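Local coordinates for Lmo0812 protein (Listeria monocytogenes serovar 1/2a, PDB 4YF1), which probably removes the 3'-diphosphate from guanosine 3',5'-bis(diphosphate), as HD-domain relatives do, at residues E50-A55 and K114-A119; A70-T75 and D82-H87. All coordinates share one frame; numbering follows the deposited sequence.

Contact 1 joins helix 50-64 to helix 111-132 in the interior of the chain, and contact 2 joins the short helices 69-76 and 78-87 farther out; they lie about 12 Å apart, centre to centre, on the same side of the chain's centre. Segments 50-55 and 82-87 meet directly: A55 CB is 3.6 Å from L83 CB and A55 CA is 3.7 Å from V84 CG2. L116 and V84 lie near, without touching, a convergent group of histidines and aspartates that resembles an HD-type metal site but holds no metal here. The bound sodium ion sits elsewhere, about 8 Å from the side chain of I72. Both contacts also touch the second subunit.

Contact 1. Residues E50-A55 and K114-A119; sequences EEVVVA and KALIVA
V52 and A55, one turn apart on helix 50-64, receive a single branch of L116, whose CD2 methyl presses against the helix surface between them. At the start of the segment, E50 and E51 both pack on L37 of the second subunit, and E50 OE2 forms a salt bridge with R44 of that subunit. V52 makes the first contact across the helices, with CG1 anti to its backbone N (chi1 176°). That methyl comes to 4.2 Å from L116 CD2, an apolar meeting of branch ends. Backbone takes part as well, since V52 O lies 3.5 Å from L116 CD2, which therefore rests on the helix surface itself and not on side chains alone. The CA atoms of V52 and L116 are 7.5 Å apart. Both helices belong to the all-helical HD domain, and here they pack in its buried core with no hydrogen bond between the segments. V53 and V54 point away from helix 111-132. V53 meets A40 and R44 of helix 35-45, and V54 packs on L57 of the second subunit. A55 turns back to the contact, its CB directed at the partner helix and 4.0 Å from L116 CD2; A55 C lies equally close to that methyl, which the short alanine side chain lets in beside the backbone. With chi1 of -75°, L116 sets CG beside its backbone N; chi2 of 159° then sends CD1 roughly anti to CA and makes CD2 the branch that meets the turn formed by V52 and A55. The same leucine also touches L43 of helix 35-45.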
ATOM      1  N   GLU A  50       1.404  -8.289  -6.682  1.00 28.10           N
ATOM      2  CA  GLU A  50       0.730  -7.296  -5.857  1.00 29.98           C
ATOM      3  C   GLU A  50       0.828  -7.565  -4.346  1.00 28.33           C
ATOM      4  O   GLU A  50       1.078  -6.632  -3.558  1.00 26.43           O
ATOM      5  CB  GLU A  50      -0.745  -7.156  -6.276  1.00 35.15           C
ATOM      6  CG  GLU A  50      -1.323  -5.798  -5.930  1.00 40.11           C
ATOM      7  CD  GLU A  50      -0.657  -4.669  -6.722  1.00 44.08           C
ATOM      8  OE1 GLU A  50      -0.280  -3.631  -6.114  1.00 45.32           O
ATOM      9  OE2 GLU A  50      -0.469  -4.854  -7.956  1.00 49.25           O
ATOM     10  N   GLU A  51       0.665  -8.828  -3.940  1.00 27.05           N
ATOM     11  CA  GLU A  51       0.778  -9.163  -2.519  1.00 26.98           C
ATOM     12  C   GLU A  51       2.143  -8.726  -1.928  1.00 25.12           C
ATOM     13  O   GLU A  51       2.222  -8.299  -0.774  1.00 24.91           O
ATOM     14  CB  GLU A  51       0.601 -10.650  -2.266  1.00 28.11           C
ATOM     15  CG  GLU A  51      -0.809 -11.203  -2.524  1.00 30.23           C
ATOM     16  CD  GLU A  51      -1.179 -11.382  -3.977  1.00 32.41           C
ATOM     17  OE1 GLU A  51      -0.406 -11.010  -4.903  1.00 31.15           O
ATOM     18  OE2 GLU A  51      -2.293 -11.935  -4.205  1.00 36.90           O
ATOM     19  N   VAL A  52       3.200  -8.875  -2.722  1.00 24.31           N
ATOM     20  CA  VAL A  52       4.554  -8.507  -2.288  1.00 22.94           C
ATOM     21  C   VAL A  52       4.693  -6.995  -2.219  1.00 22.60           C
ATOM     22  O   VAL A  52       5.267  -6.462  -1.274  1.00 20.92           O
ATOM     23  CB  VAL A  52       5.645  -9.109  -3.215  1.00 23.42           C
ATOM     24  CG1 VAL A  52       7.047  -8.651  -2.824  1.00 22.99           C
ATOM     25  CG2 VAL A  52       5.619 -10.630  -3.170  1.00 24.10           C
ATOM     26  N   VAL A  53       4.207  -6.307  -3.246  1.00 22.50           N
ATOM     27  CA  VAL A  53       4.264  -4.859  -3.282  1.00 22.52           C
ATOM     28  C   VAL A  53       3.556  -4.248  -2.067  1.00 22.54           C
ATOM     29  O   VAL A  53       4.080  -3.328  -1.411  1.00 21.79           O
ATOM     30  CB  VAL A  53       3.678  -4.314  -4.589  1.00 23.19           C
ATOM     31  CG1 VAL A  53       3.489  -2.807  -4.510  1.00 23.72           C
ATOM     32  CG2 VAL A  53       4.563  -4.704  -5.753  1.00 23.47           C
ATOM     33  N   VAL A  54       2.374  -4.766  -1.765  1.00 23.04           N
ATOM     34  CA  VAL A  54       1.593  -4.277  -0.635  1.00 23.59           C
ATOM     35  C   VAL A  54       2.249  -4.595   0.688  1.00 23.23           C
ATOM     36  O   VAL A  54       2.188  -3.780   1.609  1.00 22.92           O
ATOM     37  CB  VAL A  54       0.150  -4.801  -0.681  1.00 24.79           C
ATOM     38  CG1 VAL A  54      -0.607  -4.447   0.594  1.00 25.72           C
ATOM     39  CG2 VAL A  54      -0.559  -4.203  -1.890  1.00 25.52           C
ATOM     40  N   ALA A  55       2.873  -5.773   0.797  1.00 23.16           N
ATOM     41  CA  ALA A  55       3.584  -6.107   2.034  1.00 23.14           C
ATOM     42  C   ALA A  55       4.696  -5.083   2.239  1.00 23.00           C
ATOM     43  O   ALA A  55       4.946  -4.667   3.365  1.00 23.70           O
ATOM     44  CB  ALA A  55       4.155  -7.514   1.990  1.00 23.33           C
ATOM     45  N   LYS A 114      13.280 -12.079   0.738  1.00 18.44           N
ATOM     46  CA  LYS A 114      14.573 -11.374   0.542  1.00 18.19           C
ATOM     47  C   LYS A 114      14.346 -10.015  -0.097  1.00 18.07           C
ATOM     48  O   LYS A 114      14.888  -9.007   0.333  1.00 17.46           O
ATOM     49  CB  LYS A 114      15.495 -12.192  -0.361  1.00 18.06           C
ATOM     50  CG  LYS A 114      15.979 -13.485   0.271  1.00 17.90           C
ATOM     51  CD  LYS A 114      16.655 -14.359  -0.750  1.00 18.34           C
ATOM     52  CE  LYS A 114      17.406 -15.541  -0.129  1.00 18.83           C
ATOM     53  NZ  LYS A 114      18.830 -15.160   0.106  1.00 18.52           N
ATOM     54  N   ALA A 115      13.457  -9.971  -1.076  1.00 17.88           N
ATOM     55  CA  ALA A 115      13.221  -8.717  -1.793  1.00 18.03           C
ATOM     56  C   ALA A 115      12.624  -7.631  -0.895  1.00 17.96           C
ATOM     57  O   ALA A 115      12.952  -6.452  -1.048  1.00 17.47           O
ATOM     58  CB  ALA A 115      12.329  -8.954  -3.012  1.00 18.69           C
ATOM     59  N   LEU A 116      11.760  -8.029   0.040  1.00 17.92           N
ATOM     60  CA  LEU A 116      11.138  -7.072   0.946  1.00 18.31           C
ATOM     61  C   LEU A 116      12.181  -6.385   1.819  1.00 18.12           C
ATOM     62  O   LEU A 116      12.128  -5.148   2.054  1.00 18.71           O
ATOM     63  CB  LEU A 116      10.156  -7.788   1.834  1.00 19.04           C
ATOM     64  CG  LEU A 116       8.886  -8.142   1.060  1.00 20.31           C
ATOM     65  CD1 LEU A 116       8.183  -9.271   1.810  1.00 21.26           C
ATOM     66  CD2 LEU A 116       8.002  -6.913   0.924  1.00 20.85           C
ATOM     67  N   ILE A 117      13.121  -7.184   2.283  1.00 17.58           N
ATOM     68  CA  ILE A 117      14.206  -6.649   3.137  1.00 17.74           C
ATOM     69  C   ILE A 117      15.139  -5.764   2.316  1.00 17.77           C
ATOM     70  O   ILE A 117      15.483  -4.664   2.767  1.00 18.75           O
ATOM     71  CB  ILE A 117      15.020  -7.773   3.802  1.00 17.78           C
ATOM     72  CG1 ILE A 117      14.146  -8.527   4.805  1.00 18.73           C
ATOM     73  CG2 ILE A 117      16.266  -7.182   4.514  1.00 17.75           C
ATOM     74  CD1 ILE A 117      14.732  -9.813   5.369  1.00 18.74           C
ATOM     75  N   VAL A 118      15.612  -6.240   1.167  1.00 17.47           N
ATOM     76  CA  VAL A 118      16.569  -5.437   0.388  1.00 17.71           C
ATOM     77  C   VAL A 118      15.943  -4.117  -0.121  1.00 18.42           C
ATOM     78  O   VAL A 118      16.583  -3.066  -0.029  1.00 17.72           O
ATOM     79  CB  VAL A 118      17.225  -6.232  -0.728  1.00 17.59           C
ATOM     80  CG1 VAL A 118      18.188  -5.403  -1.517  1.00 17.80           C
ATOM     81  CG2 VAL A 118      17.910  -7.490  -0.208  1.00 17.72           C
ATOM     82  N   ALA A 119      14.692  -4.154  -0.584  1.00 18.26           N
ATOM     83  CA  ALA A 119      14.019  -2.947  -1.049  1.00 19.31           C
ATOM     84  C   ALA A 119      13.906  -1.902   0.063  1.00 20.19           C
ATOM     85  O   ALA A 119      14.119  -0.709  -0.159  1.00 19.86           O
ATOM     86  CB  ALA A 119      12.652  -3.272  -1.610  1.00 19.88           C
TER

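Contact 2. Residues A70-T75 and D82-H87; sequences ADIRAT and DLVASH
D82 OD1 is gripped by both terminal nitrogens of R73, at 2.7 Å from NH2 and 2.9 Å from NH1. The guanidinium presents its NH1-NH2 end to this one oxygen, which lies exactly in the guanidinium plane. NH2 meets OD1 nearly along the line of its C-O bond, whereas NH1 comes from above the carboxylate, 46° out of its plane. The two flat groups are turned 51° against each other, so this is a forked salt bridge to one oxygen rather than a pairing of two nitrogens with two oxygens. R73 gets there with CG beside its backbone N (chi1 -73°) and a chain extended from CG to NE, crossing D82 at about a right angle. D69 forms a salt bridge to R73 NE and D78 another to NH1; these three acidic partners probably limit the guanidinium's rotation and favour its charged form. The two helices, 69-76 and 78-87, follow each other almost without a linker and make a helical hairpin within the HD domain, with the charged cluster on its outer side. Deeper in the hairpin, I72 and V84 reach toward each other tip to tip, I72 CD1 standing 3.8 Å from V84 CG1 and 4.2 Å from V84 CG2. Both side chains also pack on V62 of helix 50-64, a residue that takes part in binding the sodium ion. I72 touches V80 and A81 as well, at the beginning of the neighbouring helix. Near the far end of segment 82-87, S86 OG donates to L83 O at 2.6 Å, a side-chain bond back to the preceding turn. Across the subunit interface, D71 packs on T65 of the second subunit.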
ATOM      1  N   ALA A  70      -2.756  -8.629  13.411  1.00 36.47           N
ATOM      2  CA  ALA A  70      -4.174  -9.010  13.351  1.00 36.97           C
ATOM      3  C   ALA A  70      -4.992  -8.075  12.447  1.00 36.65           C
ATOM      4  O   ALA A  70      -5.875  -8.533  11.724  1.00 35.45           O
ATOM      5  CB  ALA A  70      -4.772  -9.044  14.744  1.00 38.13           C
ATOM      6  N   ASP A  71      -4.699  -6.774  12.505  1.00 36.61           N
ATOM      7  CA  ASP A  71      -5.359  -5.783  11.626  1.00 37.05           C
ATOM      8  C   ASP A  71      -5.044  -6.082  10.153  1.00 35.21           C
ATOM      9  O   ASP A  71      -5.940  -6.065   9.306  1.00 34.10           O
ATOM     10  CB  ASP A  71      -4.907  -4.359  11.948  1.00 38.14           C
ATOM     11  CG  ASP A  71      -5.288  -3.910  13.349  1.00 40.93           C
ATOM     12  OD1 ASP A  71      -6.389  -4.269  13.822  1.00 43.74           O
ATOM     13  OD2 ASP A  71      -4.496  -3.158  13.964  1.00 41.93           O
ATOM     14  N   ILE A  72      -3.775  -6.367   9.841  1.00 33.55           N
ATOM     15  CA  ILE A  72      -3.416  -6.697   8.449  1.00 33.00           C
ATOM     16  C   ILE A  72      -4.133  -7.953   7.957  1.00 32.34           C
ATOM     17  O   ILE A  72      -4.625  -7.967   6.834  1.00 31.04           O
ATOM     18  CB  ILE A  72      -1.894  -6.833   8.255  1.00 32.77           C
ATOM     19  CG1 ILE A  72      -1.243  -5.483   8.558  1.00 33.94           C
ATOM     20  CG2 ILE A  72      -1.557  -7.250   6.817  1.00 32.34           C
ATOM     21  CD1 ILE A  72       0.247  -5.466   8.393  1.00 34.50           C
ATOM     22  N   ARG A  73      -4.199  -8.997   8.790  1.00 32.62           N
ATOM     23  CA  ARG A  73      -4.879 -10.241   8.401  1.00 33.75           C
ATOM     24  C   ARG A  73      -6.332 -10.029   8.116  1.00 34.48           C
ATOM     25  O   ARG A  73      -6.833 -10.565   7.145  1.00 34.94           O
ATOM     26  CB  ARG A  73      -4.772 -11.342   9.471  1.00 35.08           C
ATOM     27  CG  ARG A  73      -3.403 -11.931   9.543  1.00 34.46           C
ATOM     28  CD  ARG A  73      -3.187 -12.983  10.621  1.00 34.58           C
ATOM     29  NE  ARG A  73      -1.740 -13.064  10.715  1.00 34.12           N
ATOM     30  CZ  ARG A  73      -0.953 -13.706   9.848  1.00 33.53           C
ATOM     31  NH1 ARG A  73      -1.452 -14.459   8.866  1.00 33.06           N
ATOM     32  NH2 ARG A  73       0.361 -13.614  10.000  1.00 34.01           N
ATOM     33  N   ALA A  74      -7.002  -9.269   8.982  1.00 35.48           N
ATOM     34  CA  ALA A  74      -8.439  -9.001   8.841  1.00 37.96           C
ATOM     35  C   ALA A  74      -8.780  -8.239   7.570  1.00 38.22           C
ATOM     36  O   ALA A  74      -9.759  -8.552   6.924  1.00 38.54           O
ATOM     37  CB  ALA A  74      -8.961  -8.227  10.051  1.00 39.07           C
ATOM     38  N   THR A  75      -7.951  -7.257   7.209  1.00 37.13           N
ATOM     39  CA  THR A  75      -8.208  -6.418   6.021  1.00 38.32           C
ATOM     40  C   THR A  75      -7.598  -6.916   4.704  1.00 36.25           C
ATOM     41  O   THR A  75      -8.281  -6.933   3.677  1.00 36.71           O
ATOM     42  CB  THR A  75      -7.743  -4.980   6.285  1.00 39.24           C
ATOM     43  OG1 THR A  75      -8.469  -4.463   7.410  1.00 42.59           O
ATOM     44  CG2 THR A  75      -8.011  -4.092   5.089  1.00 40.40           C
ATOM     45  N   ASP A  82       1.467 -12.540   6.312  1.00 25.38           N
ATOM     46  CA  ASP A  82       2.662 -13.373   6.458  1.00 26.54           C
ATOM     47  C   ASP A  82       3.891 -12.767   5.827  1.00 24.97           C
ATOM     48  O   ASP A  82       5.002 -12.906   6.360  1.00 24.79           O
ATOM     49  CB  ASP A  82       2.435 -14.772   5.898  1.00 28.39           C
ATOM     50  CG  ASP A  82       1.489 -15.598   6.759  1.00 31.16           C
ATOM     51  OD1 ASP A  82       1.209 -15.195   7.917  1.00 31.12           O
ATOM     52  OD2 ASP A  82       1.021 -16.650   6.262  1.00 34.75           O
ATOM     53  N   LEU A  83       3.714 -12.121   4.686  1.00 23.85           N
ATOM     54  CA  LEU A  83       4.852 -11.477   4.031  1.00 23.49           C
ATOM     55  C   LEU A  83       5.352 -10.315   4.935  1.00 23.37           C
ATOM     56  O   LEU A  83       6.554 -10.161   5.167  1.00 22.73           O
ATOM     57  CB  LEU A  83       4.485 -10.999   2.619  1.00 23.24           C
ATOM     58  CG  LEU A  83       4.367 -12.121   1.565  1.00 23.88           C
ATOM     59  CD1 LEU A  83       3.720 -11.607   0.293  1.00 24.09           C
ATOM     60  CD2 LEU A  83       5.741 -12.708   1.266  1.00 24.20           C
ATOM     61  N   VAL A  84       4.417  -9.553   5.470  1.00 23.73           N
ATOM     62  CA  VAL A  84       4.741  -8.447   6.366  1.00 25.01           C
ATOM     63  C   VAL A  84       5.464  -8.932   7.621  1.00 26.18           C
ATOM     64  O   VAL A  84       6.501  -8.362   8.017  1.00 27.37           O
ATOM     65  CB  VAL A  84       3.474  -7.654   6.754  1.00 25.37           C
ATOM     66  CG1 VAL A  84       3.774  -6.670   7.880  1.00 26.07           C
ATOM     67  CG2 VAL A  84       2.962  -6.892   5.558  1.00 25.24           C
ATOM     68  N   ALA A  85       4.927  -9.977   8.243  1.00 26.61           N
ATOM     69  CA  ALA A  85       5.519 -10.524   9.453  1.00 27.20           C
ATOM     70  C   ALA A  85       6.915 -11.050   9.226  1.00 28.08           C
ATOM     71  O   ALA A  85       7.729 -11.025  10.159  1.00 28.82           O
ATOM     72  CB  ALA A  85       4.648 -11.632  10.041  1.00 28.07           C
ATOM     73  N   SER A  86       7.218 -11.517   8.008  1.00 27.54           N
ATOM     74  CA  SER A  86       8.545 -12.064   7.737  1.00 28.55           C
ATOM     75  C   SER A  86       9.694 -11.055   7.972  1.00 29.79           C
ATOM     76  O   SER A  86      10.788 -11.470   8.344  1.00 31.28           O
ATOM     77  CB  SER A  86       8.657 -12.634   6.327  1.00 27.56           C
ATOM     78  OG  SER A  86       8.727 -11.631   5.317  1.00 27.16           O
ATOM     79  N   HIS A  87       9.444  -9.758   7.814  0.50 29.99           N
ATOM     80  CA  HIS A  87      10.497  -8.727   7.995  0.50 31.44           C
ATOM     81  C   HIS A  87      10.282  -7.737   9.146  0.50 34.01           C
ATOM     82  O   HIS A  87      11.059  -6.799   9.310  0.50 36.15           O
ATOM     83  CB  HIS A  87      10.685  -7.958   6.683  0.50 29.63           C
ATOM     84  CG  HIS A  87      11.614  -6.785   6.789  0.50 29.30           C
ATOM     85  ND1 HIS A  87      12.684  -6.760   7.658  0.50 29.80           N
ATOM     86  CD2 HIS A  87      11.710  -5.657   6.045  0.50 28.62           C
ATOM     87  CE1 HIS A  87      13.355  -5.633   7.495  0.50 29.62           C
ATOM     88  NE2 HIS A  87      12.792  -4.951   6.515  0.50 28.70           N
TER